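Local coordinates for protein beta-glucuronidase (Dictyoglomus thermophilum, PDB 6XXW) that probably hydrolyses beta-D-glucuronides, as a glycoside hydrolase family 2 enzyme that forms a four-chain assembly, at residues 320-332 against 572-586. Residues are numbered along the deposited sequence; the frame is centred on the assembly and turned at random.
Sequences VINIKDFNLLKWI and FTRNRQPKMVAHFLK
Ile332 and Trp331 meet Lys586 where the first helix of the TIM barrel, 319-332, approaches its last, 580-591; the axes of 320-332 and 580-586 run at 56° to each other and come within 10.1 Å. The apolar core is close-packed. Ile332 CD1 lies among Phe572, Ala582 and Leu585, and the Ile332 side chain also touches Phe304 of the first barrel strand, while Leu328 CD1 sits over a face of the Phe572 ring, 4.3 Å from its centroid, and Trp331 CZ3 reaches the edge of that ring. At the other end, Arg576, which closes a type I turn begun at Thr573, grips Asp325 side-on in a nearly coplanar salt bridge: NE meets OD1 at 2.7 Å and NH2 meets OD2 at 3.1 Å, each on a syn lone pair. The guanidinium is further fixed by NH1 to Arg574 O (2.9 Å), and Lys306 also pairs with Asp325. The looser side is watery and faces other subunits: one water links Lys324 NZ to Gln577 NE2, and the backbone carbonyl of Asp60 of the second subunit accepts a hydrogen bond from Lys324 NZ. Lys586 lies across the Trp331 indole, CD above its six-membered ring; a bend at chi4 (66°) places NZ over the five-membered ring in a cation-pi contact and lets it donate a 2.8 Å hydrogen bond to Trp331 O.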
loop_
_atom_site.group_PDB
_atom_site.type_symbol
_atom_site.label_atom_id
_atom_site.label_comp_id
_atom_site.label_asym_id
_atom_site.label_seq_id
_atom_site.Cartn_x
_atom_site.Cartn_y
_atom_site.Cartn_z
ATOM N N VAL A 320 -15.505 20.467 -6.772
ATOM C CA VAL A 320 -15.275 19.131 -7.323
ATOM C C VAL A 320 -15.428 18.075 -6.230
ATOM O O VAL A 320 -16.158 17.092 -6.389
ATOM C CB VAL A 320 -13.894 19.060 -7.989
ATOM C CG1 VAL A 320 -13.540 17.623 -8.324
ATOM C CG2 VAL A 320 -13.868 19.932 -9.250
ATOM N N ILE A 321 -14.753 18.278 -5.094
ATOM C CA ILE A 321 -14.819 17.316 -3.994
ATOM C C ILE A 321 -16.238 17.240 -3.432
ATOM O O ILE A 321 -16.738 16.157 -3.088
ATOM C CB ILE A 321 -13.786 17.698 -2.911
ATOM C CG1 ILE A 321 -12.382 17.246 -3.335
ATOM C CG2 ILE A 321 -14.148 17.102 -1.564
ATOM C CD1 ILE A 321 -12.208 15.730 -3.376
ATOM N N ASN A 322 -16.929 18.377 -3.379
ATOM C CA ASN A 322 -18.266 18.393 -2.798
ATOM C C ASN A 322 -19.230 17.566 -3.641
ATOM O O ASN A 322 -19.976 16.735 -3.115
ATOM C CB ASN A 322 -18.762 19.833 -2.671
ATOM C CG ASN A 322 -18.075 20.589 -1.559
ATOM O OD1 ASN A 322 -17.408 19.999 -0.712
ATOM N ND2 ASN A 322 -18.250 21.905 -1.546
ATOM N N ILE A 323 -19.222 17.777 -4.955
ATOM C CA ILE A 323 -20.129 17.029 -5.821
ATOM C C ILE A 323 -19.752 15.555 -5.832
ATOM O O ILE A 323 -20.621 14.676 -5.751
ATOM C CB ILE A 323 -20.148 17.664 -7.224
ATOM C CG1 ILE A 323 -20.966 18.968 -7.153
ATOM C CG2 ILE A 323 -20.764 16.709 -8.262
ATOM C CD1 ILE A 323 -20.725 19.926 -8.309
ATOM N N LYS A 324 -18.453 15.254 -5.884
ATOM C CA LYS A 324 -18.012 13.866 -5.736
ATOM C C LYS A 324 -18.564 13.241 -4.456
ATOM O O LYS A 324 -19.046 12.102 -4.464
ATOM C CB LYS A 324 -16.487 13.801 -5.738
ATOM C CG LYS A 324 -15.950 12.391 -5.576
ATOM C CD LYS A 324 -16.468 11.481 -6.687
ATOM C CE LYS A 324 -15.557 10.265 -6.870
ATOM N NZ LYS A 324 -15.913 9.468 -8.091
ATOM N N ASP A 325 -18.522 13.983 -3.347
ATOM C CA ASP A 325 -18.952 13.422 -2.070
ATOM C C ASP A 325 -20.448 13.124 -2.090
ATOM O O ASP A 325 -20.890 12.088 -1.580
ATOM C CB ASP A 325 -18.616 14.387 -0.927
ATOM C CG ASP A 325 -17.140 14.336 -0.498
ATOM O OD1 ASP A 325 -16.349 13.546 -1.070
ATOM O OD2 ASP A 325 -16.767 15.099 0.429
ATOM N N PHE A 326 -21.249 14.020 -2.677
ATOM C CA PHE A 326 -22.683 13.766 -2.729
ATOM C C PHE A 326 -23.020 12.610 -3.667
ATOM O O PHE A 326 -23.951 11.843 -3.400
ATOM C CB PHE A 326 -23.432 15.046 -3.124
ATOM C CG PHE A 326 -23.637 15.976 -1.962
ATOM C CD1 PHE A 326 -24.672 15.765 -1.065
ATOM C CD2 PHE A 326 -22.741 17.007 -1.715
ATOM C CE1 PHE A 326 -24.838 16.594 0.023
ATOM C CE2 PHE A 326 -22.901 17.836 -0.622
ATOM C CZ PHE A 326 -23.951 17.631 0.248
ATOM N N ASN A 327 -22.289 12.466 -4.771
ATOM C CA ASN A 327 -22.531 11.309 -5.634
ATOM C C ASN A 327 -22.178 10.011 -4.917
ATOM O O ASN A 327 -22.855 8.988 -5.091
ATOM C CB ASN A 327 -21.742 11.452 -6.932
ATOM C CG ASN A 327 -22.284 12.564 -7.791
ATOM O OD1 ASN A 327 -23.457 12.913 -7.679
ATOM N ND2 ASN A 327 -21.438 13.153 -8.622
ATOM N N LEU A 328 -21.142 10.045 -4.079
ATOM C CA LEU A 328 -20.806 8.868 -3.278
ATOM C C LEU A 328 -21.869 8.597 -2.219
ATOM O O LEU A 328 -22.217 7.438 -1.965
ATOM C CB LEU A 328 -19.434 9.050 -2.627
ATOM C CG LEU A 328 -18.207 8.929 -3.540
ATOM C CD1 LEU A 328 -16.931 9.424 -2.811
ATOM C CD2 LEU A 328 -18.044 7.502 -4.034
ATOM N N LEU A 329 -22.401 9.652 -1.595
ATOM C CA LEU A 329 -23.484 9.470 -0.631
ATOM C C LEU A 329 -24.679 8.776 -1.276
ATOM O O LEU A 329 -25.274 7.857 -0.694
ATOM C CB LEU A 329 -23.898 10.827 -0.046
ATOM C CG LEU A 329 -22.974 11.477 1.001
ATOM C CD1 LEU A 329 -23.588 12.825 1.507
ATOM C CD2 LEU A 329 -22.718 10.538 2.155
ATOM N N LYS A 330 -25.065 9.224 -2.475
ATOM C CA LYS A 330 -26.178 8.585 -3.167
ATOM C C LYS A 330 -25.817 7.168 -3.602
ATOM O O LYS A 330 -26.638 6.250 -3.475
ATOM C CB LYS A 330 -26.610 9.435 -4.367
ATOM C CG LYS A 330 -27.411 10.687 -3.985
ATOM C CD LYS A 330 -28.783 10.344 -3.378
ATOM C CE LYS A 330 -29.860 10.192 -4.450
ATOM N NZ LYS A 330 -31.218 9.906 -3.886
ATOM N N TRP A 331 -24.580 6.965 -4.080
ATOM C CA TRP A 331 -24.133 5.631 -4.498
ATOM C C TRP A 331 -24.199 4.615 -3.356
ATOM O O TRP A 331 -24.685 3.485 -3.529
ATOM C CB TRP A 331 -22.704 5.722 -5.037
ATOM C CG TRP A 331 -22.047 4.389 -5.285
ATOM C CD1 TRP A 331 -22.203 3.595 -6.377
ATOM C CD2 TRP A 331 -21.121 3.713 -4.425
ATOM N NE1 TRP A 331 -21.432 2.455 -6.255
ATOM C CE2 TRP A 331 -20.760 2.503 -5.062
ATOM C CE3 TRP A 331 -20.571 4.008 -3.177
ATOM C CZ2 TRP A 331 -19.873 1.589 -4.490
ATOM C CZ3 TRP A 331 -19.687 3.102 -2.602
ATOM C CH2 TRP A 331 -19.350 1.900 -3.257
ATOM N N ILE A 332 -23.686 4.986 -2.184
ATOM C CA ILE A 332 -23.662 4.053 -1.057
ATOM C C ILE A 332 -25.016 3.915 -0.377
ATOM O O ILE A 332 -25.208 3.001 0.434
ATOM C CB ILE A 332 -22.557 4.507 -0.082
ATOM C CG1 ILE A 332 -22.009 3.304 0.710
ATOM C CG2 ILE A 332 -23.062 5.623 0.851
ATOM C CD1 ILE A 332 -20.892 3.681 1.677
ATOM N N PHE A 572 -14.319 5.740 3.070
ATOM C CA PHE A 572 -13.623 6.048 1.829
ATOM C C PHE A 572 -12.215 6.529 2.155
ATOM O O PHE A 572 -11.966 7.090 3.226
ATOM C CB PHE A 572 -14.352 7.137 1.017
ATOM C CG PHE A 572 -15.725 6.731 0.565
ATOM C CD1 PHE A 572 -16.836 7.064 1.319
ATOM C CD2 PHE A 572 -15.902 6.003 -0.598
ATOM C CE1 PHE A 572 -18.109 6.691 0.925
ATOM C CE2 PHE A 572 -17.183 5.615 -0.999
ATOM C CZ PHE A 572 -18.289 5.971 -0.236
ATOM N N THR A 573 -11.286 6.308 1.226
ATOM C CA THR A 573 -9.971 6.912 1.383
ATOM C C THR A 573 -10.088 8.431 1.237
ATOM O O THR A 573 -11.123 8.963 0.825
ATOM C CB THR A 573 -8.994 6.352 0.351
ATOM O OG1 THR A 573 -9.453 6.700 -0.955
ATOM C CG2 THR A 573 -8.904 4.846 0.466
ATOM N N ARG A 574 -9.001 9.141 1.558
ATOM C CA ARG A 574 -9.046 10.597 1.443
ATOM C C ARG A 574 -9.263 11.048 0.000
ATOM O O ARG A 574 -9.814 12.133 -0.233
ATOM C CB ARG A 574 -7.764 11.214 1.993
ATOM C CG ARG A 574 -7.892 12.707 2.287
ATOM C CD ARG A 574 -6.636 13.216 2.944
ATOM N NE ARG A 574 -6.803 14.483 3.663
ATOM C CZ ARG A 574 -5.828 15.374 3.787
ATOM N NH1 ARG A 574 -4.658 15.142 3.217
ATOM N NH2 ARG A 574 -6.010 16.488 4.484
ATOM N N ASN A 575 -8.834 10.246 -0.977
ATOM C CA ASN A 575 -9.094 10.542 -2.377
ATOM C C ASN A 575 -10.421 9.955 -2.853
ATOM O O ASN A 575 -10.613 9.784 -4.060
ATOM C CB ASN A 575 -7.929 10.069 -3.262
ATOM C CG ASN A 575 -7.778 8.566 -3.301
ATOM O OD1 ASN A 575 -8.423 7.827 -2.546
ATOM N ND2 ASN A 575 -6.905 8.096 -4.184
ATOM N N ARG A 576 -11.326 9.635 -1.924
ATOM C CA ARG A 576 -12.737 9.365 -2.220
ATOM C C ARG A 576 -12.934 8.051 -2.988
ATOM O O ARG A 576 -13.775 7.965 -3.891
ATOM C CB ARG A 576 -13.378 10.538 -2.976
ATOM C CG ARG A 576 -14.092 11.544 -2.067
ATOM C CD ARG A 576 -13.134 12.183 -1.092
ATOM N NE ARG A 576 -13.790 13.203 -0.277
ATOM C CZ ARG A 576 -13.237 13.782 0.781
ATOM N NH1 ARG A 576 -12.007 13.443 1.150
ATOM N NH2 ARG A 576 -13.913 14.710 1.461
ATOM N N GLN A 577 -12.186 7.012 -2.609
ATOM C CA GLN A 577 -12.414 5.667 -3.134
ATOM C C GLN A 577 -12.771 4.709 -1.999
ATOM O O GLN A 577 -12.308 4.881 -0.869
ATOM C CB GLN A 577 -11.179 5.134 -3.878
ATOM C CG GLN A 577 -10.759 5.957 -5.094
ATOM C CD GLN A 577 -11.875 6.153 -6.110
ATOM O OE1 GLN A 577 -12.736 5.289 -6.290
ATOM N NE2 GLN A 577 -11.855 7.294 -6.792
ATOM N N PRO A 578 -13.580 3.685 -2.265
ATOM C CA PRO A 578 -14.179 2.921 -1.161
ATOM C C PRO A 578 -13.233 1.894 -0.559
ATOM O O PRO A 578 -12.458 1.241 -1.262
ATOM C CB PRO A 578 -15.373 2.226 -1.830
ATOM C CG PRO A 578 -14.919 2.030 -3.279
ATOM C CD PRO A 578 -14.102 3.277 -3.585
ATOM N N LYS A 579 -13.325 1.726 0.763
ATOM C CA LYS A 579 -12.733 0.567 1.410
ATOM C C LYS A 579 -13.743 -0.578 1.412
ATOM O O LYS A 579 -14.889 -0.420 0.993
ATOM C CB LYS A 579 -12.269 0.910 2.832
ATOM C CG LYS A 579 -11.198 1.994 2.861
ATOM C CD LYS A 579 -10.794 2.311 4.308
ATOM C CE LYS A 579 -10.093 3.667 4.392
ATOM N NZ LYS A 579 -9.857 4.100 5.810
ATOM N N MET A 580 -13.315 -1.748 1.905
ATOM C CA MET A 580 -14.190 -2.916 1.924
ATOM C C MET A 580 -15.544 -2.610 2.566
ATOM O O MET A 580 -16.597 -2.949 2.012
ATOM C CB MET A 580 -13.499 -4.069 2.653
ATOM C CG MET A 580 -14.172 -5.406 2.442
ATOM S SD MET A 580 -13.306 -6.701 3.359
ATOM C CE MET A 580 -11.634 -6.277 2.931
ATOM N N VAL A 581 -15.540 -1.951 3.730
ATOM C CA VAL A 581 -16.798 -1.740 4.448
ATOM C C VAL A 581 -17.760 -0.826 3.693
ATOM O O VAL A 581 -18.970 -0.893 3.935
ATOM C CB VAL A 581 -16.536 -1.182 5.864
ATOM C CG1 VAL A 581 -16.078 0.244 5.797
ATOM C CG2 VAL A 581 -17.797 -1.307 6.737
ATOM N N ALA A 582 -17.267 0.023 2.779
ATOM C CA ALA A 582 -18.176 0.807 1.937
ATOM C C ALA A 582 -19.135 -0.096 1.174
ATOM O O ALA A 582 -20.317 0.228 1.013
ATOM C CB ALA A 582 -17.387 1.675 0.955
ATOM N N HIS A 583 -18.644 -1.240 0.691
ATOM C CA HIS A 583 -19.522 -2.148 -0.035
ATOM C C HIS A 583 -20.494 -2.866 0.894
ATOM O O HIS A 583 -21.642 -3.111 0.507
ATOM C CB HIS A 583 -18.667 -3.120 -0.841
ATOM C CG HIS A 583 -17.661 -2.420 -1.690
ATOM N ND1 HIS A 583 -17.999 -1.813 -2.881
ATOM C CD2 HIS A 583 -16.350 -2.147 -1.485
ATOM C CE1 HIS A 583 -16.925 -1.244 -3.399
ATOM N NE2 HIS A 583 -15.912 -1.424 -2.568
ATOM N N PHE A 584 -20.073 -3.198 2.118
ATOM C CA PHE A 584 -21.022 -3.731 3.094
ATOM C C PHE A 584 -22.152 -2.735 3.351
ATOM O O PHE A 584 -23.333 -3.102 3.360
ATOM C CB PHE A 584 -20.313 -4.077 4.409
ATOM C CG PHE A 584 -21.268 -4.329 5.553
ATOM C CD1 PHE A 584 -21.886 -5.558 5.698
ATOM C CD2 PHE A 584 -21.586 -3.317 6.450
ATOM C CE1 PHE A 584 -22.789 -5.785 6.747
ATOM C CE2 PHE A 584 -22.493 -3.529 7.479
ATOM C CZ PHE A 584 -23.094 -4.767 7.628
ATOM N N LEU A 585 -21.808 -1.463 3.549
ATOM C CA LEU A 585 -22.839 -0.460 3.831
ATOM C C LEU A 585 -23.756 -0.244 2.630
ATOM O O LEU A 585 -24.974 -0.088 2.790
ATOM C CB LEU A 585 -22.187 0.855 4.265
ATOM C CG LEU A 585 -21.520 0.838 5.652
ATOM C CD1 LEU A 585 -20.757 2.134 5.912
ATOM C CD2 LEU A 585 -22.521 0.544 6.774
ATOM N N LYS A 586 -23.197 -0.246 1.415
ATOM C CA LYS A 586 -24.047 -0.119 0.234
ATOM C C LYS A 586 -25.094 -1.221 0.191
ATOM O O LYS A 586 -26.262 -0.967 -0.127
ATOM C CB LYS A 586 -23.203 -0.148 -1.043
ATOM C CG LYS A 586 -23.993 0.097 -2.344
ATOM C CD LYS A 586 -23.052 0.146 -3.545
ATOM C CE LYS A 586 -23.796 0.032 -4.873
ATOM N NZ LYS A 586 -24.691 1.186 -5.150
HETATM O O HOH W 1 -15.155 7.004 -6.178
HETATM O O HOH W 2 -14.012 7.555 -9.195
HETATM O O HOH W 3 -27.118 1.197 -1.078
#